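Local coordinates for protein alpha-galactosidase 1 (Saccharomyces cerevisiae, PDB 3LRK) that catalyses the hydrolysis of terminal, non-reducing alpha-D-galactose residues from alpha-D-galactosides such as galactose oligosaccharides and galactomannans, at residues G33-N38 against Y145-N150; T29-W34 against A201-M206. The protein carries 1 engineered substitution. All coordinates share one frame; numbering follows the deposited sequence.

Contact 1: G33-N38 against Y145-N150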
loop_
_atom_site.group_PDB
_atom_site.type_symbol
_atom_site.label_atom_id
_atom_site.label_comp_id
_atom_site.label_asym_id
_atom_site.label_seq_id
_atom_site.Cartn_x
_atom_site.Cartn_y
_atom_site.Cartn_z
ATOM N N GLY A 33 22.701 27.257 -5.982
ATOM C CA GLY A 33 22.532 28.457 -5.190
ATOM C C GLY A 33 22.704 28.236 -3.707
ATOM O O GLY A 33 23.517 27.425 -3.286
ATOM N N TRP A 34 21.914 28.958 -2.924
ATOM C CA TRP A 34 21.993 28.925 -1.473
ATOM C C TRP A 34 20.624 29.258 -0.877
ATOM O O TRP A 34 19.869 30.062 -1.432
ATOM C CB TRP A 34 23.055 29.929 -0.999
ATOM C CG TRP A 34 23.103 30.183 0.499
ATOM C CD1 TRP A 34 23.823 29.483 1.427
ATOM C CD2 TRP A 34 22.433 31.226 1.217
ATOM N NE1 TRP A 34 23.628 30.013 2.682
ATOM C CE2 TRP A 34 22.782 31.086 2.583
ATOM C CE3 TRP A 34 21.565 32.266 0.843
ATOM C CZ2 TRP A 34 22.293 31.943 3.576
ATOM C CZ3 TRP A 34 21.078 33.121 1.840
ATOM C CH2 TRP A 34 21.449 32.951 3.187
ATOM N N ASP A 35 20.323 28.636 0.259
ATOM C CA ASP A 35 19.082 28.868 0.991
ATOM C C ASP A 35 19.465 29.106 2.461
ATOM O O ASP A 35 20.324 28.405 3.005
ATOM C CB ASP A 35 18.153 27.646 0.824
ATOM C CG ASP A 35 16.792 27.811 1.502
ATOM O OD1 ASP A 35 16.740 28.130 2.718
ATOM O OD2 ASP A 35 15.755 27.576 0.818
ATOM N N ASN A 36 18.831 30.089 3.088
ATOM C CA ASN A 36 19.186 30.523 4.448
ATOM C C ASN A 36 18.703 29.625 5.589
ATOM O O ASN A 36 19.093 29.826 6.746
ATOM C CB ASN A 36 18.651 31.935 4.690
ATOM C CG ASN A 36 17.130 31.975 4.743
ATOM O OD1 ASN A 36 16.512 31.748 5.794
ATOM N ND2 ASN A 36 16.523 32.256 3.613
ATOM N N TRP A 37 17.850 28.650 5.277
ATOM C CA TRP A 37 17.144 27.915 6.326
ATOM C C TRP A 37 18.054 27.158 7.308
ATOM O O TRP A 37 18.002 27.420 8.518
ATOM C CB TRP A 37 16.064 26.973 5.766
ATOM C CG TRP A 37 15.267 26.403 6.890
ATOM C CD1 TRP A 37 15.373 25.155 7.426
ATOM C CD2 TRP A 37 14.291 27.100 7.674
ATOM N NE1 TRP A 37 14.495 25.016 8.485
ATOM C CE2 TRP A 37 13.823 26.198 8.658
ATOM C CE3 TRP A 37 13.753 28.396 7.627
ATOM C CZ2 TRP A 37 12.844 26.553 9.592
ATOM C CZ3 TRP A 37 12.773 28.748 8.557
ATOM C CH2 TRP A 37 12.337 27.830 9.528
ATOM N N ASN A 38 18.869 26.230 6.797
ATOM C CA ASN A 38 19.680 25.356 7.664
ATOM C C ASN A 38 20.391 26.104 8.785
ATOM O O ASN A 38 20.521 25.583 9.890
ATOM C CB ASN A 38 20.695 24.531 6.867
ATOM C CG ASN A 38 20.050 23.385 6.085
ATOM O OD1 ASN A 38 18.898 23.007 6.333
ATOM N ND2 ASN A 38 20.796 22.827 5.134
ATOM N N TYR A 145 12.571 32.667 -8.871
ATOM C CA TYR A 145 12.566 31.281 -8.398
ATOM C C TYR A 145 11.589 31.179 -7.232
ATOM O O TYR A 145 11.562 32.048 -6.356
ATOM C CB TYR A 145 13.986 30.931 -7.950
ATOM C CG TYR A 145 14.287 29.541 -7.398
ATOM C CD1 TYR A 145 13.836 29.138 -6.134
ATOM C CD2 TYR A 145 15.100 28.661 -8.120
ATOM C CE1 TYR A 145 14.178 27.869 -5.615
ATOM C CE2 TYR A 145 15.433 27.416 -7.627
ATOM C CZ TYR A 145 14.971 27.016 -6.377
ATOM O OH TYR A 145 15.317 25.766 -5.897
ATOM N N LEU A 146 10.785 30.121 -7.219
ATOM C CA LEU A 146 9.874 29.877 -6.086
ATOM C C LEU A 146 10.049 28.472 -5.553
ATOM O O LEU A 146 9.882 27.496 -6.294
ATOM C CB LEU A 146 8.405 30.110 -6.486
ATOM C CG LEU A 146 7.333 29.902 -5.392
ATOM C CD1 LEU A 146 7.483 30.902 -4.245
ATOM C CD2 LEU A 146 5.921 29.968 -5.997
ATOM N N LYS A 147 10.380 28.366 -4.268
ATOM C CA LYS A 147 10.338 27.079 -3.573
ATOM C C LYS A 147 8.937 26.936 -2.950
ATOM O O LYS A 147 8.483 27.817 -2.216
ATOM C CB LYS A 147 11.460 26.999 -2.529
ATOM C CG LYS A 147 11.323 25.843 -1.553
ATOM C CD LYS A 147 12.413 25.837 -0.508
ATOM C CE LYS A 147 12.099 24.794 0.550
ATOM N NZ LYS A 147 13.233 24.566 1.485
ATOM N N TYR A 148 8.245 25.832 -3.252
ATOM C CA TYR A 148 6.810 25.785 -2.990
ATOM C C TYR A 148 6.448 24.548 -2.172
ATOM O O TYR A 148 6.372 23.441 -2.693
ATOM C CB TYR A 148 6.013 25.915 -4.311
ATOM C CG TYR A 148 4.560 26.320 -4.169
ATOM C CD1 TYR A 148 4.188 27.438 -3.408
ATOM C CD2 TYR A 148 3.552 25.599 -4.821
ATOM C CE1 TYR A 148 2.850 27.818 -3.290
ATOM C CE2 TYR A 148 2.226 25.968 -4.720
ATOM C CZ TYR A 148 1.869 27.065 -3.945
ATOM O OH TYR A 148 0.542 27.425 -3.830
ATOM N N ASP A 149 6.216 24.784 -0.885
ATOM C CA ASP A 149 6.168 23.747 0.143
ATOM C C ASP A 149 4.839 22.982 0.165
ATOM O O ASP A 149 3.996 23.190 -0.703
ATOM C CB ASP A 149 6.454 24.366 1.519
ATOM C CG ASP A 149 7.313 23.463 2.406
ATOM O OD1 ASP A 149 7.102 22.232 2.438
ATOM O OD2 ASP A 149 8.223 23.997 3.067
ATOM N N ASN A 150 4.672 22.121 1.172
ATOM C CA ASN A 150 3.538 21.181 1.252
ATOM C C ASN A 150 2.951 21.081 2.655
ATOM O O ASN A 150 2.228 20.126 2.976
ATOM C CB ASN A 150 3.975 19.796 0.765
ATOM C CG ASN A 150 2.810 18.839 0.538
ATOM O OD1 ASN A 150 1.749 19.232 0.066
ATOM N ND2 ASN A 150 3.027 17.566 0.854
#

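Contact 2: T29-W34 against A201-M206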
loop_
_atom_site.group_PDB
_atom_site.type_symbol
_atom_site.label_atom_id
_atom_site.label_comp_id
_atom_site.label_asym_id
_atom_site.label_seq_id
_atom_site.Cartn_x
_atom_site.Cartn_y
_atom_site.Cartn_z
ATOM N N THR A 29 19.850 22.688 -16.875
ATOM C CA THR A 29 20.681 21.901 -15.968
ATOM C C THR A 29 20.093 22.152 -14.561
ATOM O O THR A 29 19.309 23.087 -14.391
ATOM C CB THR A 29 22.131 22.391 -15.962
ATOM O OG1 THR A 29 22.154 23.779 -15.584
ATOM C CG2 THR A 29 22.804 22.191 -17.354
ATOM N N PRO A 30 20.460 21.324 -13.563
ATOM C CA PRO A 30 19.922 21.534 -12.218
ATOM C C PRO A 30 20.340 22.899 -11.668
ATOM O O PRO A 30 21.398 23.407 -12.042
ATOM C CB PRO A 30 20.551 20.392 -11.414
ATOM C CG PRO A 30 20.836 19.339 -12.434
ATOM C CD PRO A 30 21.328 20.136 -13.608
ATOM N N GLN A 31 19.502 23.499 -10.828
ATOM C CA GLN A 31 19.813 24.816 -10.255
ATOM C C GLN A 31 20.928 24.730 -9.227
ATOM O O GLN A 31 21.148 23.685 -8.626
ATOM C CB GLN A 31 18.564 25.499 -9.668
ATOM C CG GLN A 31 17.995 24.873 -8.398
ATOM C CD GLN A 31 16.996 23.756 -8.667
ATOM O OE1 GLN A 31 17.123 23.008 -9.651
ATOM N NE2 GLN A 31 15.989 23.638 -7.790
ATOM N N MET A 32 21.648 25.837 -9.056
ATOM C CA MET A 32 22.661 25.950 -8.018
ATOM C C MET A 32 22.442 27.263 -7.284
ATOM O O MET A 32 22.052 28.262 -7.891
ATOM C CB MET A 32 24.080 25.941 -8.613
ATOM C CG MET A 32 24.495 24.646 -9.296
ATOM S SD MET A 32 25.982 24.862 -10.327
ATOM C CE MET A 32 27.218 25.077 -9.042
ATOM N N GLY A 33 22.701 27.257 -5.982
ATOM C CA GLY A 33 22.532 28.457 -5.190
ATOM C C GLY A 33 22.704 28.236 -3.707
ATOM O O GLY A 33 23.517 27.425 -3.286
ATOM N N TRP A 34 21.914 28.958 -2.924
ATOM C CA TRP A 34 21.993 28.925 -1.473
ATOM C C TRP A 34 20.624 29.258 -0.877
ATOM O O TRP A 34 19.869 30.062 -1.432
ATOM C CB TRP A 34 23.055 29.929 -0.999
ATOM C CG TRP A 34 23.103 30.183 0.499
ATOM C CD1 TRP A 34 23.823 29.483 1.427
ATOM C CD2 TRP A 34 22.433 31.226 1.217
ATOM N NE1 TRP A 34 23.628 30.013 2.682
ATOM C CE2 TRP A 34 22.782 31.086 2.583
ATOM C CE3 TRP A 34 21.565 32.266 0.843
ATOM C CZ2 TRP A 34 22.293 31.943 3.576
ATOM C CZ3 TRP A 34 21.078 33.121 1.840
ATOM C CH2 TRP A 34 21.449 32.951 3.187
ATOM N N ALA A 201 6.721 21.850 -13.542
ATOM C CA ALA A 201 7.785 22.338 -12.645
ATOM C C ALA A 201 9.191 22.017 -13.152
ATOM O O ALA A 201 9.364 21.142 -14.000
ATOM C CB ALA A 201 7.600 21.768 -11.233
ATOM N N ASN A 202 10.188 22.717 -12.602
ATOM C CA ASN A 202 11.592 22.529 -12.968
ATOM C C ASN A 202 12.369 21.569 -12.069
ATOM O O ASN A 202 13.390 21.007 -12.478
ATOM C CB ASN A 202 12.292 23.898 -13.016
ATOM C CG ASN A 202 11.758 24.776 -14.129
ATOM O OD1 ASN A 202 11.290 25.895 -13.894
ATOM N ND2 ASN A 202 11.821 24.265 -15.361
ATOM N N SER A 203 11.909 21.407 -10.828
ATOM C CA SER A 203 12.495 20.433 -9.906
ATOM C C SER A 203 11.443 20.071 -8.844
ATOM O O SER A 203 10.459 20.798 -8.657
ATOM C CB SER A 203 13.803 20.951 -9.261
ATOM O OG SER A 203 13.563 21.991 -8.322
ATOM N N TRP A 204 11.639 18.927 -8.200
ATOM C CA TRP A 204 10.740 18.455 -7.134
ATOM C C TRP A 204 11.527 17.739 -6.055
ATOM O O TRP A 204 12.297 16.814 -6.332
ATOM C CB TRP A 204 9.639 17.529 -7.689
ATOM C CG TRP A 204 10.146 16.535 -8.663
ATOM C CD1 TRP A 204 10.613 15.288 -8.388
ATOM C CD2 TRP A 204 10.276 16.711 -10.088
ATOM N NE1 TRP A 204 11.015 14.664 -9.551
ATOM C CE2 TRP A 204 10.824 15.516 -10.606
ATOM C CE3 TRP A 204 9.975 17.756 -10.971
ATOM C CZ2 TRP A 204 11.087 15.333 -11.977
ATOM C CZ3 TRP A 204 10.252 17.576 -12.348
ATOM C CH2 TRP A 204 10.790 16.368 -12.823
ATOM N N ARG A 205 11.340 18.173 -4.811
ATOM C CA ARG A 205 11.842 17.411 -3.685
ATOM C C ARG A 205 11.226 16.020 -3.778
ATOM O O ARG A 205 10.058 15.892 -4.113
ATOM C CB ARG A 205 11.464 18.102 -2.374
ATOM C CG ARG A 205 12.304 19.377 -2.107
ATOM C CD ARG A 205 13.664 19.033 -1.451
ATOM N NE ARG A 205 13.406 18.224 -0.267
ATOM C CZ ARG A 205 13.037 18.706 0.915
ATOM N NH1 ARG A 205 12.961 20.022 1.126
ATOM N NH2 ARG A 205 12.766 17.857 1.891
ATOM N N MET A 206 12.003 14.985 -3.490
ATOM C CA MET A 206 11.493 13.628 -3.622
ATOM C C MET A 206 11.532 12.895 -2.291
ATOM O O MET A 206 11.325 11.685 -2.249
ATOM C CB MET A 206 12.241 12.857 -4.713
ATOM C CG MET A 206 13.779 13.070 -4.756
ATOM S SD MET A 206 14.697 12.668 -3.241
ATOM C CE MET A 206 14.428 10.897 -3.109
#

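Contact 1: G33-N38 against Y145-N150
At the catalytic end of the (beta/alpha)8 barrel, Asp35 on strand 32-35 and Lys147 on strand 145-149 reach toward each other from strands that are not neighbours in the sheet. Their CA atoms are 10.0 Å apart, and the side chains close that gap, crossing at about a right angle. Lys147 does most of the reaching: its chain is extended all the way from CG to NZ. The meeting is loose. Asp35 OD2 lies 4.0 Å from Lys147 NZ, a long salt bridge, and just as far from Lys147 CD, so it sits beside the end of the chain rather than squarely on the ammonium. The closer ion pair of Lys147 NZ is with Asp72, which like Lys147 binds substrate, and a glycerol, probably from the crystallisation liquor, is hydrogen-bonded to the same nitrogen. Asp35 is held by its other oxygen: OD1 accepts from Trp37 N at 2.8 Å (158°), a capping bond at the turn into the following helix, with the donor almost in line with the C-O bond. With CG anti to the backbone N (chi1 -177°), the carboxylate can take this bond and still present OD2 to the lysine. Two residues beyond Lys147 comes the nucleophile, Asp149. Polar and charged side chains gathered at the C-terminal ends of the strands are the usual active-site arrangement of a (beta/alpha)8 barrel, here that of a GH27 glycosidase.

Contact 2: T29-W34 against A201-M206
Gln31 and Ser203 meet inside the (beta/alpha)8 barrel, where the chain enters strand 32-35 on one side and begins strand 203-205 on the other. The CA atoms of Gln31 and Ser203 are 8.5 Å apart, and the two side chains alone bridge them. The tight part is one hydrogen bond: Gln31 NE2 donates to Ser203 OG at 3.0 Å, fairly straight at 162°, with OG only 12° out of the amide plane. Gln31 gets there by a bend at chi2 (-88°), which turns the amide across the interior instead of letting it run straight out from the backbone. NE2 is probably shared with Tyr145 OH, so this one nitrogen ties together residues from three strand regions, with Phe182 and Pro289 packed against the same glutamine. A leucine here has no N-H to give, and would probably leave the Ser203 and Tyr145 hydroxyls, both in buried residues, without this shared mate. Arg205, two residues on from Ser203, forms a salt bridge with Asp209, the proton donor. The other half of the Gln31 amide is the slack side, though it does not open to solvent, since both residues are buried. There Gln31 OE1 finds no hydrogen-bond partner in the model and comes no nearer to Ser203 than 3.9 Å, at both CB and OG.

Both contacts start from strand 32-35, sharing Gly33 and Trp34, but they use different levels of one barrel. Contact 1 lies at the catalytic mouth, only partly buried, and its chemistry is ionic, with a long, loose salt bridge, in a pocket that takes up polar ligands. Contact 2 is fully buried in the interior, where the bond across the segments is a neutral amide-to-hydroxyl one. Their centres are about 10 Å apart, and they join directly: Tyr145 OH of contact 1 lies 2.9 Å from Gln31 NE2 of contact 2, a probable hydrogen bond. Strand 145-149 thus contributes a substrate-binding lysine at one level and an interior tyrosine at the other.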